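Local coordinates for protein peroxinectin A (Dictyostelium discoideum, PDB 6ERC) that uses a heme group and hydrogen peroxide to oxidise phenolic donors and small anions such as iodide and thiocyanate, at residues M74-F78 / N217-I223; D195-F201 / Y331-H335; P326-Y331 / D363-F367. One frame throughout, in Å; residues are numbered along the deposited sequence.

Interaction 1: M74-F78 / N217-I223; sequences MWGQF and NPGLLSI. With HEM (protoporphyrin IX containing Fe), chain F.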
loop_
_atom_site.group_PDB
_atom_site.type_symbol
_atom_site.label_atom_id
_atom_site.label_comp_id
_atom_site.label_asym_id
_atom_site.label_seq_id
_atom_site.Cartn_x
_atom_site.Cartn_y
_atom_site.Cartn_z
ATOM N N MET A 74 7.823 -4.576 0.668
ATOM C CA MET A 74 7.562 -4.435 -0.761
ATOM C C MET A 74 6.256 -5.119 -1.147
ATOM O O MET A 74 5.509 -4.614 -1.993
ATOM C CB MET A 74 8.729 -5.003 -1.566
ATOM C CG MET A 74 9.978 -4.140 -1.523
ATOM S SD MET A 74 9.726 -2.506 -2.254
ATOM C CE MET A 74 11.348 -1.788 -2.024
ATOM N N TRP A 75 5.956 -6.265 -0.533
ATOM C CA TRP A 75 4.667 -6.900 -0.786
ATOM C C TRP A 75 3.537 -6.114 -0.141
ATOM O O TRP A 75 2.452 -5.988 -0.722
ATOM C CB TRP A 75 4.659 -8.339 -0.276
ATOM C CG TRP A 75 3.423 -9.057 -0.705
ATOM C CD1 TRP A 75 2.305 -9.290 0.039
ATOM C CD2 TRP A 75 3.168 -9.614 -1.998
ATOM N NE1 TRP A 75 1.371 -9.967 -0.709
ATOM C CE2 TRP A 75 1.879 -10.177 -1.964
ATOM C CE3 TRP A 75 3.910 -9.695 -3.179
ATOM C CZ2 TRP A 75 1.315 -10.814 -3.066
ATOM C CZ3 TRP A 75 3.348 -10.329 -4.272
ATOM C CH2 TRP A 75 2.063 -10.879 -4.208
ATOM N N GLY A 76 3.765 -5.592 1.066
ATOM C CA GLY A 76 2.758 -4.759 1.703
ATOM C C GLY A 76 2.374 -3.572 0.843
ATOM O O GLY A 76 1.192 -3.289 0.644
ATOM N N GLN A 77 3.374 -2.866 0.315
ATOM C CA GLN A 77 3.094 -1.748 -0.578
ATOM C C GLN A 77 2.430 -2.234 -1.859
ATOM O O GLN A 77 1.532 -1.572 -2.395
ATOM C CB GLN A 77 4.386 -0.994 -0.891
ATOM C CG GLN A 77 4.178 0.300 -1.656
ATOM C CD GLN A 77 5.484 0.998 -1.971
ATOM O OE1 GLN A 77 6.563 0.507 -1.628
ATOM N NE2 GLN A 77 5.396 2.153 -2.626
ATOM N N PHE A 78 2.861 -3.391 -2.363
ATOM C CA PHE A 78 2.210 -3.988 -3.523
ATOM C C PHE A 78 0.782 -4.404 -3.204
ATOM O O PHE A 78 -0.098 -4.312 -4.066
ATOM C CB PHE A 78 3.021 -5.190 -4.008
ATOM C CG PHE A 78 2.475 -5.829 -5.248
ATOM C CD1 PHE A 78 2.827 -5.353 -6.499
ATOM C CD2 PHE A 78 1.615 -6.908 -5.165
ATOM C CE1 PHE A 78 2.329 -5.938 -7.639
ATOM C CE2 PHE A 78 1.113 -7.495 -6.303
ATOM C CZ PHE A 78 1.473 -7.011 -7.542
ATOM N N ASN A 217 8.925 2.899 -6.494
ATOM C CA ASN A 217 10.269 2.433 -6.188
ATOM C C ASN A 217 10.556 1.181 -7.001
ATOM O O ASN A 217 9.627 0.494 -7.445
ATOM C CB ASN A 217 10.450 2.153 -4.690
ATOM C CG ASN A 217 9.632 0.978 -4.210
ATOM O OD1 ASN A 217 10.072 -0.168 -4.289
ATOM N ND2 ASN A 217 8.439 1.254 -3.697
ATOM N N PRO A 218 11.836 0.852 -7.212
ATOM C CA PRO A 218 12.157 -0.309 -8.060
ATOM C C PRO A 218 11.703 -1.629 -7.468
ATOM O O PRO A 218 11.163 -2.474 -8.193
ATOM C CB PRO A 218 13.688 -0.242 -8.187
ATOM C CG PRO A 218 14.070 1.145 -7.725
ATOM C CD PRO A 218 13.045 1.531 -6.721
ATOM N N GLY A 219 11.920 -1.844 -6.171
ATOM C CA GLY A 219 11.449 -3.067 -5.548
ATOM C C GLY A 219 9.980 -3.322 -5.807
ATOM O O GLY A 219 9.552 -4.475 -5.906
ATOM N N LEU A 220 9.188 -2.254 -5.922
ATOM C CA LEU A 220 7.788 -2.404 -6.298
ATOM C C LEU A 220 7.657 -2.807 -7.761
ATOM O O LEU A 220 6.848 -3.675 -8.103
ATOM C CB LEU A 220 7.041 -1.098 -6.028
ATOM C CG LEU A 220 5.538 -1.063 -6.311
ATOM C CD1 LEU A 220 4.803 -2.088 -5.462
ATOM C CD2 LEU A 220 4.993 0.337 -6.059
ATOM N N LEU A 221 8.446 -2.181 -8.639
ATOM C CA LEU A 221 8.431 -2.552 -10.048
ATOM C C LEU A 221 8.907 -3.980 -10.253
ATOM O O LEU A 221 8.418 -4.675 -11.150
ATOM C CB LEU A 221 9.301 -1.586 -10.852
ATOM C CG LEU A 221 8.552 -0.440 -11.528
ATOM C CD1 LEU A 221 9.508 0.673 -11.918
ATOM C CD2 LEU A 221 7.813 -0.959 -12.751
ATOM N N SER A 222 9.859 -4.437 -9.436
ATOM C CA SER A 222 10.340 -5.807 -9.564
ATOM C C SER A 222 9.215 -6.805 -9.330
ATOM O O SER A 222 9.094 -7.795 -10.062
ATOM C CB SER A 222 11.488 -6.054 -8.589
ATOM O OG SER A 222 12.649 -5.358 -8.999
ATOM N N ILE A 223 8.379 -6.565 -8.319
ATOM C CA ILE A 223 7.239 -7.449 -8.094
ATOM C C ILE A 223 6.303 -7.412 -9.293
ATOM O O ILE A 223 5.802 -8.451 -9.740
ATOM C CB ILE A 223 6.511 -7.078 -6.789
ATOM C CG1 ILE A 223 7.437 -7.312 -5.589
ATOM C CG2 ILE A 223 5.229 -7.903 -6.645
ATOM C CD1 ILE A 223 6.859 -6.894 -4.246
HETATM C CHA HEM F . 0.152 5.893 0.859
HETATM C CHB HEM F . 4.781 6.367 -0.454
HETATM C CHC HEM F . 5.744 1.991 1.442
HETATM C CHD HEM F . 1.159 1.641 2.962
HETATM C C1A HEM F . 1.332 6.421 0.398
HETATM C C2A HEM F . 1.521 7.765 -0.091
HETATM C C3A HEM F . 2.799 7.906 -0.454
HETATM C C4A HEM F . 3.461 6.644 -0.208
HETATM C CMA HEM F . 3.469 9.168 -1.040
HETATM C CAA HEM F . 0.414 8.829 -0.152
HETATM C CBA HEM F . 0.774 9.898 0.869
HETATM C CGA HEM F . -0.464 10.646 1.289
HETATM O O1A HEM F . -1.379 10.022 1.886
HETATM O O2A HEM F . -0.533 11.875 1.036
HETATM C C1B HEM F . 5.427 5.216 -0.071
HETATM C C2B HEM F . 6.815 4.924 -0.330
HETATM C C3B HEM F . 7.088 3.714 0.186
HETATM C C4B HEM F . 5.874 3.205 0.794
HETATM C CMB HEM F . 7.741 5.897 -1.088
HETATM C CAB HEM F . 8.417 2.923 0.198
HETATM C CBB HEM F . 9.565 3.413 -0.283
HETATM C C1C HEM F . 4.594 1.510 2.030
HETATM C C2C HEM F . 4.446 0.245 2.728
HETATM C C3C HEM F . 3.166 0.151 3.149
HETATM C C4C HEM F . 2.485 1.354 2.723
HETATM C CMC HEM F . 5.629 -0.732 2.902
HETATM C CAC HEM F . 2.396 -0.940 3.939
HETATM C CBC HEM F . 2.902 -2.096 4.374
HETATM C C1D HEM F . 0.481 2.738 2.487
HETATM C C2D HEM F . -0.941 2.968 2.600
HETATM C C3D HEM F . -1.207 4.145 2.027
HETATM C C4D HEM F . 0.025 4.693 1.517
HETATM C CMD HEM F . -1.935 2.015 3.294
HETATM C CAD HEM F . -2.576 4.829 1.870
HETATM C CBD HEM F . -3.239 4.140 0.681
HETATM C CGD HEM F . -4.098 5.104 -0.101
HETATM O O1D HEM F . -3.546 5.816 -0.979
HETATM O O2D HEM F . -5.331 5.166 0.135
HETATM N NA HEM F . 2.538 5.762 0.312
HETATM N NB HEM F . 4.881 4.149 0.615
HETATM N NC HEM F . 3.377 2.156 2.046
HETATM N ND HEM F . 1.038 3.810 1.820
HETATM FE FE HEM F . 2.922 3.951 1.178
#

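Interaction 2: D195-F201 / Y331-H335; sequences DNDANLF and YFNPH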
loop_
_atom_site.group_PDB
_atom_site.type_symbol
_atom_site.label_atom_id
_atom_site.label_comp_id
_atom_site.label_asym_id
_atom_site.label_seq_id
_atom_site.Cartn_x
_atom_site.Cartn_y
_atom_site.Cartn_z
ATOM N N ASP A 195 2.136 7.656 -12.858
ATOM C CA ASP A 195 2.504 8.744 -11.967
ATOM C C ASP A 195 3.987 9.076 -12.093
ATOM O O ASP A 195 4.825 8.207 -12.361
ATOM C CB ASP A 195 2.178 8.389 -10.516
ATOM C CG ASP A 195 0.715 8.613 -10.175
ATOM O OD1 ASP A 195 -0.040 9.094 -11.049
ATOM O OD2 ASP A 195 0.323 8.314 -9.025
ATOM N N ASN A 196 4.299 10.356 -11.904
ATOM C CA ASN A 196 5.672 10.853 -11.900
ATOM C C ASN A 196 5.821 11.883 -10.783
ATOM O O ASN A 196 6.255 13.015 -10.997
ATOM C CB ASN A 196 6.041 11.450 -13.259
ATOM C CG ASN A 196 7.513 11.263 -13.611
ATOM O OD1 ASN A 196 7.865 11.149 -14.788
ATOM N ND2 ASN A 196 8.375 11.219 -12.600
ATOM N N ASP A 197 5.457 11.480 -9.562
ATOM C CA ASP A 197 5.386 12.417 -8.444
ATOM C C ASP A 197 6.715 13.139 -8.241
ATOM O O ASP A 197 6.775 14.375 -8.244
ATOM C CB ASP A 197 4.968 11.672 -7.173
ATOM C CG ASP A 197 3.604 11.019 -7.303
ATOM O OD1 ASP A 197 2.713 11.631 -7.930
ATOM O OD2 ASP A 197 3.423 9.895 -6.786
ATOM N N ALA A 198 7.799 12.379 -8.063
ATOM C CA ALA A 198 9.108 12.990 -7.870
ATOM C C ALA A 198 9.575 13.747 -9.108
ATOM O O ALA A 198 10.405 14.655 -8.990
ATOM C CB ALA A 198 10.134 11.923 -7.484
ATOM N N ASN A 199 9.063 13.395 -10.287
ATOM C CA ASN A 199 9.358 14.128 -11.520
ATOM C C ASN A 199 10.863 14.271 -11.732
ATOM O O ASN A 199 11.361 15.328 -12.130
ATOM C CB ASN A 199 8.679 15.498 -11.512
ATOM C CG ASN A 199 8.528 16.083 -12.905
ATOM O OD1 ASN A 199 9.207 15.666 -13.848
ATOM N ND2 ASN A 199 7.633 17.057 -13.042
ATOM N N LEU A 200 11.601 13.193 -11.452
ATOM C CA LEU A 200 13.031 13.181 -11.745
ATOM C C LEU A 200 13.291 12.886 -13.217
ATOM O O LEU A 200 14.137 13.534 -13.843
ATOM C CB LEU A 200 13.751 12.152 -10.869
ATOM C CG LEU A 200 14.387 12.664 -9.571
ATOM C CD1 LEU A 200 13.327 12.989 -8.538
ATOM C CD2 LEU A 200 15.375 11.644 -9.018
ATOM N N PHE A 201 12.570 11.926 -13.782
ATOM C CA PHE A 201 12.752 11.494 -15.156
ATOM C C PHE A 201 11.501 11.803 -15.971
ATOM O O PHE A 201 10.402 11.923 -15.417
ATOM C CB PHE A 201 13.051 9.986 -15.212
ATOM C CG PHE A 201 14.261 9.577 -14.414
ATOM C CD1 PHE A 201 14.183 9.429 -13.035
ATOM C CD2 PHE A 201 15.475 9.337 -15.042
ATOM C CE1 PHE A 201 15.294 9.055 -12.297
ATOM C CE2 PHE A 201 16.591 8.962 -14.311
ATOM C CZ PHE A 201 16.501 8.822 -12.939
ATOM N N TYR A 331 13.265 7.082 -6.023
ATOM C CA TYR A 331 11.884 7.504 -6.248
ATOM C C TYR A 331 11.654 7.720 -7.739
ATOM O O TYR A 331 12.246 8.621 -8.344
ATOM C CB TYR A 331 11.582 8.780 -5.467
ATOM C CG TYR A 331 11.623 8.625 -3.962
ATOM C CD1 TYR A 331 11.203 7.449 -3.347
ATOM C CD2 TYR A 331 12.080 9.662 -3.155
ATOM C CE1 TYR A 331 11.239 7.311 -1.970
ATOM C CE2 TYR A 331 12.121 9.535 -1.779
ATOM C CZ TYR A 331 11.698 8.358 -1.191
ATOM O OH TYR A 331 11.739 8.228 0.181
ATOM N N PHE A 332 10.791 6.897 -8.330
ATOM C CA PHE A 332 10.438 7.011 -9.745
ATOM C C PHE A 332 11.690 7.044 -10.619
ATOM O O PHE A 332 11.889 7.944 -11.437
ATOM C CB PHE A 332 9.563 8.242 -9.983
ATOM C CG PHE A 332 8.264 8.206 -9.233
ATOM C CD1 PHE A 332 7.106 7.759 -9.847
ATOM C CD2 PHE A 332 8.202 8.605 -7.909
ATOM C CE1 PHE A 332 5.910 7.718 -9.156
ATOM C CE2 PHE A 332 7.009 8.564 -7.215
ATOM C CZ PHE A 332 5.862 8.120 -7.840
ATOM N N ASN A 333 12.541 6.036 -10.438
ATOM C CA ASN A 333 13.807 5.931 -11.162
ATOM C C ASN A 333 13.847 4.616 -11.926
ATOM O O ASN A 333 14.108 3.557 -11.326
ATOM C CB ASN A 333 14.989 6.025 -10.199
ATOM C CG ASN A 333 16.323 5.887 -10.904
ATOM O OD1 ASN A 333 16.414 6.046 -12.122
ATOM N ND2 ASN A 333 17.368 5.589 -10.140
ATOM N N PRO A 334 13.594 4.620 -13.239
ATOM C CA PRO A 334 13.685 3.365 -14.002
ATOM C C PRO A 334 15.098 2.816 -14.116
ATOM O O PRO A 334 15.254 1.603 -14.305
ATOM C CB PRO A 334 13.129 3.749 -15.384
ATOM C CG PRO A 334 12.356 5.012 -15.161
ATOM C CD PRO A 334 13.064 5.724 -14.056
ATOM N N HIS A 335 16.129 3.660 -14.012
ATOM C CA HIS A 335 17.500 3.176 -14.153
ATOM C C HIS A 335 17.835 2.080 -13.152
ATOM O O HIS A 335 18.793 1.329 -13.370
ATOM C CB HIS A 335 18.487 4.333 -13.995
ATOM C CG HIS A 335 18.569 5.214 -15.200
ATOM N ND1 HIS A 335 19.738 5.402 -15.906
ATOM C CD2 HIS A 335 17.625 5.949 -15.833
ATOM C CE1 HIS A 335 19.512 6.221 -16.918
ATOM N NE2 HIS A 335 18.237 6.567 -16.896
#

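Interaction 3: P326-Y331 / D363-F367; sequences PIKFSY and DLRNF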
loop_
_atom_site.group_PDB
_atom_site.type_symbol
_atom_site.label_atom_id
_atom_site.label_comp_id
_atom_site.label_asym_id
_atom_site.label_seq_id
_atom_site.Cartn_x
_atom_site.Cartn_y
_atom_site.Cartn_z
ATOM N N PRO A 326 20.413 4.302 -2.196
ATOM C CA PRO A 326 19.602 4.945 -1.157
ATOM C C PRO A 326 18.190 5.219 -1.649
ATOM O O PRO A 326 17.974 5.566 -2.812
ATOM C CB PRO A 326 20.361 6.242 -0.862
ATOM C CG PRO A 326 21.103 6.527 -2.112
ATOM C CD PRO A 326 21.477 5.194 -2.689
ATOM N N ILE A 327 17.226 5.053 -0.741
ATOM C CA ILE A 327 15.815 5.208 -1.094
ATOM C C ILE A 327 15.587 6.526 -1.825
ATOM O O ILE A 327 14.919 6.574 -2.864
ATOM C CB ILE A 327 14.938 5.110 0.169
ATOM C CG1 ILE A 327 14.921 3.674 0.703
ATOM C CG2 ILE A 327 13.516 5.601 -0.098
ATOM C CD1 ILE A 327 14.196 2.673 -0.185
ATOM N N LYS A 328 16.137 7.619 -1.287
ATOM C CA LYS A 328 15.839 8.940 -1.830
ATOM C C LYS A 328 16.241 9.064 -3.297
ATOM O O LYS A 328 15.673 9.887 -4.024
ATOM C CB LYS A 328 16.524 10.022 -0.991
ATOM C CG LYS A 328 18.019 9.831 -0.785
ATOM C CD LYS A 328 18.576 10.899 0.148
ATOM C CE LYS A 328 20.063 10.705 0.419
ATOM N NZ LYS A 328 20.338 9.492 1.242
ATOM N N PHE A 329 17.200 8.264 -3.755
ATOM C CA PHE A 329 17.595 8.279 -5.159
ATOM C C PHE A 329 16.777 7.327 -6.024
ATOM O O PHE A 329 16.953 7.321 -7.247
ATOM C CB PHE A 329 19.081 7.925 -5.302
ATOM C CG PHE A 329 20.022 8.930 -4.690
ATOM C CD1 PHE A 329 19.562 10.139 -4.189
ATOM C CD2 PHE A 329 21.381 8.664 -4.635
ATOM C CE1 PHE A 329 20.440 11.053 -3.635
ATOM C CE2 PHE A 329 22.261 9.574 -4.084
ATOM C CZ PHE A 329 21.790 10.770 -3.584
ATOM N N SER A 330 15.889 6.529 -5.433
ATOM C CA SER A 330 15.152 5.513 -6.172
ATOM C C SER A 330 13.706 5.901 -6.453
ATOM O O SER A 330 12.982 5.112 -7.068
ATOM C CB SER A 330 15.178 4.186 -5.406
ATOM O OG SER A 330 14.357 4.247 -4.254
ATOM N N TYR A 331 13.265 7.082 -6.023
ATOM C CA TYR A 331 11.884 7.504 -6.248
ATOM C C TYR A 331 11.654 7.720 -7.739
ATOM O O TYR A 331 12.246 8.621 -8.344
ATOM C CB TYR A 331 11.582 8.780 -5.467
ATOM C CG TYR A 331 11.623 8.625 -3.962
ATOM C CD1 TYR A 331 11.203 7.449 -3.347
ATOM C CD2 TYR A 331 12.080 9.662 -3.155
ATOM C CE1 TYR A 331 11.239 7.311 -1.970
ATOM C CE2 TYR A 331 12.121 9.535 -1.779
ATOM C CZ TYR A 331 11.698 8.358 -1.191
ATOM O OH TYR A 331 11.739 8.228 0.181
ATOM N N ASP A 363 14.879 9.618 4.542
ATOM C CA ASP A 363 14.628 9.528 3.107
ATOM C C ASP A 363 13.161 9.775 2.793
ATOM O O ASP A 363 12.836 10.348 1.747
ATOM C CB ASP A 363 15.058 8.161 2.581
ATOM C CG ASP A 363 16.535 7.894 2.792
ATOM O OD1 ASP A 363 16.946 7.721 3.959
ATOM O OD2 ASP A 363 17.285 7.859 1.792
ATOM N N LEU A 364 12.267 9.359 3.688
ATOM C CA LEU A 364 10.837 9.585 3.533
ATOM C C LEU A 364 10.368 10.846 4.250
ATOM O O LEU A 364 9.503 11.564 3.738
ATOM C CB LEU A 364 10.058 8.379 4.067
ATOM C CG LEU A 364 10.307 7.032 3.382
ATOM C CD1 LEU A 364 9.922 5.892 4.305
ATOM C CD2 LEU A 364 9.528 6.943 2.083
ATOM N N ARG A 365 10.925 11.133 5.429
ATOM C CA ARG A 365 10.425 12.236 6.241
ATOM C C ARG A 365 11.023 13.577 5.833
ATOM O O ARG A 365 10.381 14.614 6.016
ATOM C CB ARG A 365 10.711 11.968 7.720
ATOM C CG ARG A 365 9.791 12.717 8.669
ATOM C CD ARG A 365 10.151 12.468 10.125
ATOM N NE ARG A 365 11.413 13.101 10.499
ATOM C CZ ARG A 365 11.551 14.391 10.795
ATOM N NH1 ARG A 365 10.507 15.208 10.756
ATOM N NH2 ARG A 365 12.742 14.870 11.128
ATOM N N ASN A 366 12.233 13.581 5.281
ATOM C CA ASN A 366 12.922 14.812 4.902
ATOM C C ASN A 366 13.468 14.707 3.485
ATOM O O ASN A 366 14.656 14.912 3.232
ATOM C CB ASN A 366 14.053 15.126 5.881
ATOM C CG ASN A 366 13.548 15.472 7.269
ATOM O OD1 ASN A 366 12.640 16.289 7.432
ATOM N ND2 ASN A 366 14.137 14.846 8.281
ATOM N N PHE A 367 12.596 14.387 2.533
ATOM C CA PHE A 367 12.990 14.353 1.131
ATOM C C PHE A 367 12.930 15.758 0.543
ATOM O O PHE A 367 11.920 16.455 0.683
ATOM C CB PHE A 367 12.085 13.414 0.332
ATOM C CG PHE A 367 12.367 13.427 -1.142
ATOM C CD1 PHE A 367 13.424 12.701 -1.661
ATOM C CD2 PHE A 367 11.588 14.179 -2.007
ATOM C CE1 PHE A 367 13.695 12.717 -3.016
ATOM C CE2 PHE A 367 11.855 14.199 -3.364
ATOM C CZ PHE A 367 12.909 13.468 -3.868
#

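Interaction 1: M74-F78 / N217-I223
Start at N217, the N-cap of helix 218-241. Its OD1 accepts a hydrogen bond from L220 N at 2.8 Å, closing the open first turn, while its ND2 turns to the other helix and gives a weak hydrogen bond to Q77 OE1 (2.9 Å, N-H...O angle 128°). The same Q77 OE1 lies 3.5 Å from the heme meso carbon CHC, and Q77 NE2 bonds weakly to E216, so this glutamine sits between the cap and the porphyrin. M74 CE comes to 3.1 Å from N217 OD1.

G219 follows, and here the methionine runs close over the backbone: M74 SD is 3.7 Å from G219 C, and a CB on residue 219 would collide with M74 CE. This is the helical core of the animal heme peroxidase fold. Helix 70-80 leads straight to H81, the predicted proton acceptor, as the distal helix of the mammalian relatives does, and the axes of 74-78 and 218-223, taken over these short segments, cross at -72° with a closest approach of 9.4 Å.

L220 reaches in with CD1, 3.9 Å from F78 CB and at the edge of that ring, and with CD2, 3.9 Å from Q77 NE2; its side chain also touches H81. One turn on, I223 fills the crossing. Its CD1 packs 3.8 Å from M74 CB, and its CG2 sits over the face of F78 in a CH-pi contact, 3.6 Å from the ring centroid and 15° off the normal. That same I223 CG2 lies 3.9 Å from W75 CZ3.

Interaction 2: D195-F201 / Y331-H335
The ring of F332 lies flat against the backbone of D195-F201, with N196 C and D197 N over one face. Around it, D195 O is 3.4 Å from F332 CE1, D197 OD2 is 3.2 Å from F332 CZ, and A198 CB is 3.9 Å from F332 CD2. The methyl of A198 does double duty, since A198 CB also sits 4.0 Å from Y331 CB. F332 adopts a left-handed backbone conformation (phi/psi 52/54), and across this kink the F332 side chain heads for the 195-201 loop whereas the Y331 ring leads away, towards the heme.

Further along, F201 takes over. P334 CD packs on the face of its ring, 4.2 Å from the centroid and 19° off the normal, a CH-pi contact. The H335 imidazole runs alongside F201 with planes at 29° and centroids 5.3 Å apart, slid so far that the rings barely overlap. F201 CD1 is also 3.2 Å from F332 O.

Within the animal heme peroxidase fold, the contact joins two long connections: the one between strand 182-184 and helix 218-241, and the one between strand 321-326 and helix 342-350. It lies at the border of the distal heme side. D195 OD1 makes a salt bridge to R212, next to R213, the predicted transition-state stabiliser, and the F332 backbone hydrogen-bonds with E216. The chemistry between the two loops is mostly rings against peptide, proline and methyl, so the fit rests largely on shape, whereas well-defined polar ties of both run to the neighbouring 212-216 region.

Interaction 3: P326-Y331 / D363-F367
This is a buried loop-to-helix contact on the heme flank of the animal heme peroxidase fold, where the turn leaving strand 321-326 meets the short helix 362-365 and the residues just after it. Both Y331 and L364 touch the porphyrin, and helix 362-365 follows closely on N355, D357 and Y359, which bind the calcium ion together with S306.

The turn holds its own shape first: F329 N bonds to P326 O at 3.0 Å, S330 N to I327 O at 2.7 Å, and S330 OG to the same I327 O at 2.8 Å. On this turn K328 lies opposite D363 in register, their CA atoms 5.1 Å apart. D363 OD2 then works twice, accepting a hydrogen bond from K328 N (3.3 Å, N-H...O angle 151°) and forming a salt bridge with K328 NZ at 3.5 Å. One carboxylate oxygen therefore takes hold of both the backbone and the side chain of the lysine. Beside it, I327 CB packs 3.9 Å from D363 CB.

Y331 reaches past to the helix backbone, with a weak hydrogen bond from Y331 OH to D363 O at 2.9 Å, and that hydroxyl is also 3.2 Å from L364 CD2. N366 is where the chain leaves helical geometry, and the bend brings F367 back to the turn. Its ring accepts the edge of Y331 on its face in a T-shaped stack, with centroids 5.0 Å apart and planes at 74°. At the edge of the phenylalanine ring, close to its plane, K328 O stands 3.6 Å from F367 CE1.

In the fold
Y331 belongs to interactions 2 and 3, whose centres are about 12 Å apart: it stands between the 195-201 loop and helix 362-365, with its side chain about 4 Å from the heme. Interaction 1 lies about 14 Å from interaction 2 and about 15 Å from interaction 3, centre to centre, and meets the latter directly where P218 CD packs 3.6 Å from S330 O. All three contribute to the heme surroundings: interaction 1 through G76 and Q77, interaction 2 through Y331, and interaction 3 through Y331 and L364. The predicted catalytic pair falls nearest the first two, the L220 side chain lying about 3 Å from that of H81 and the D195 side chain about 4 Å from that of R213.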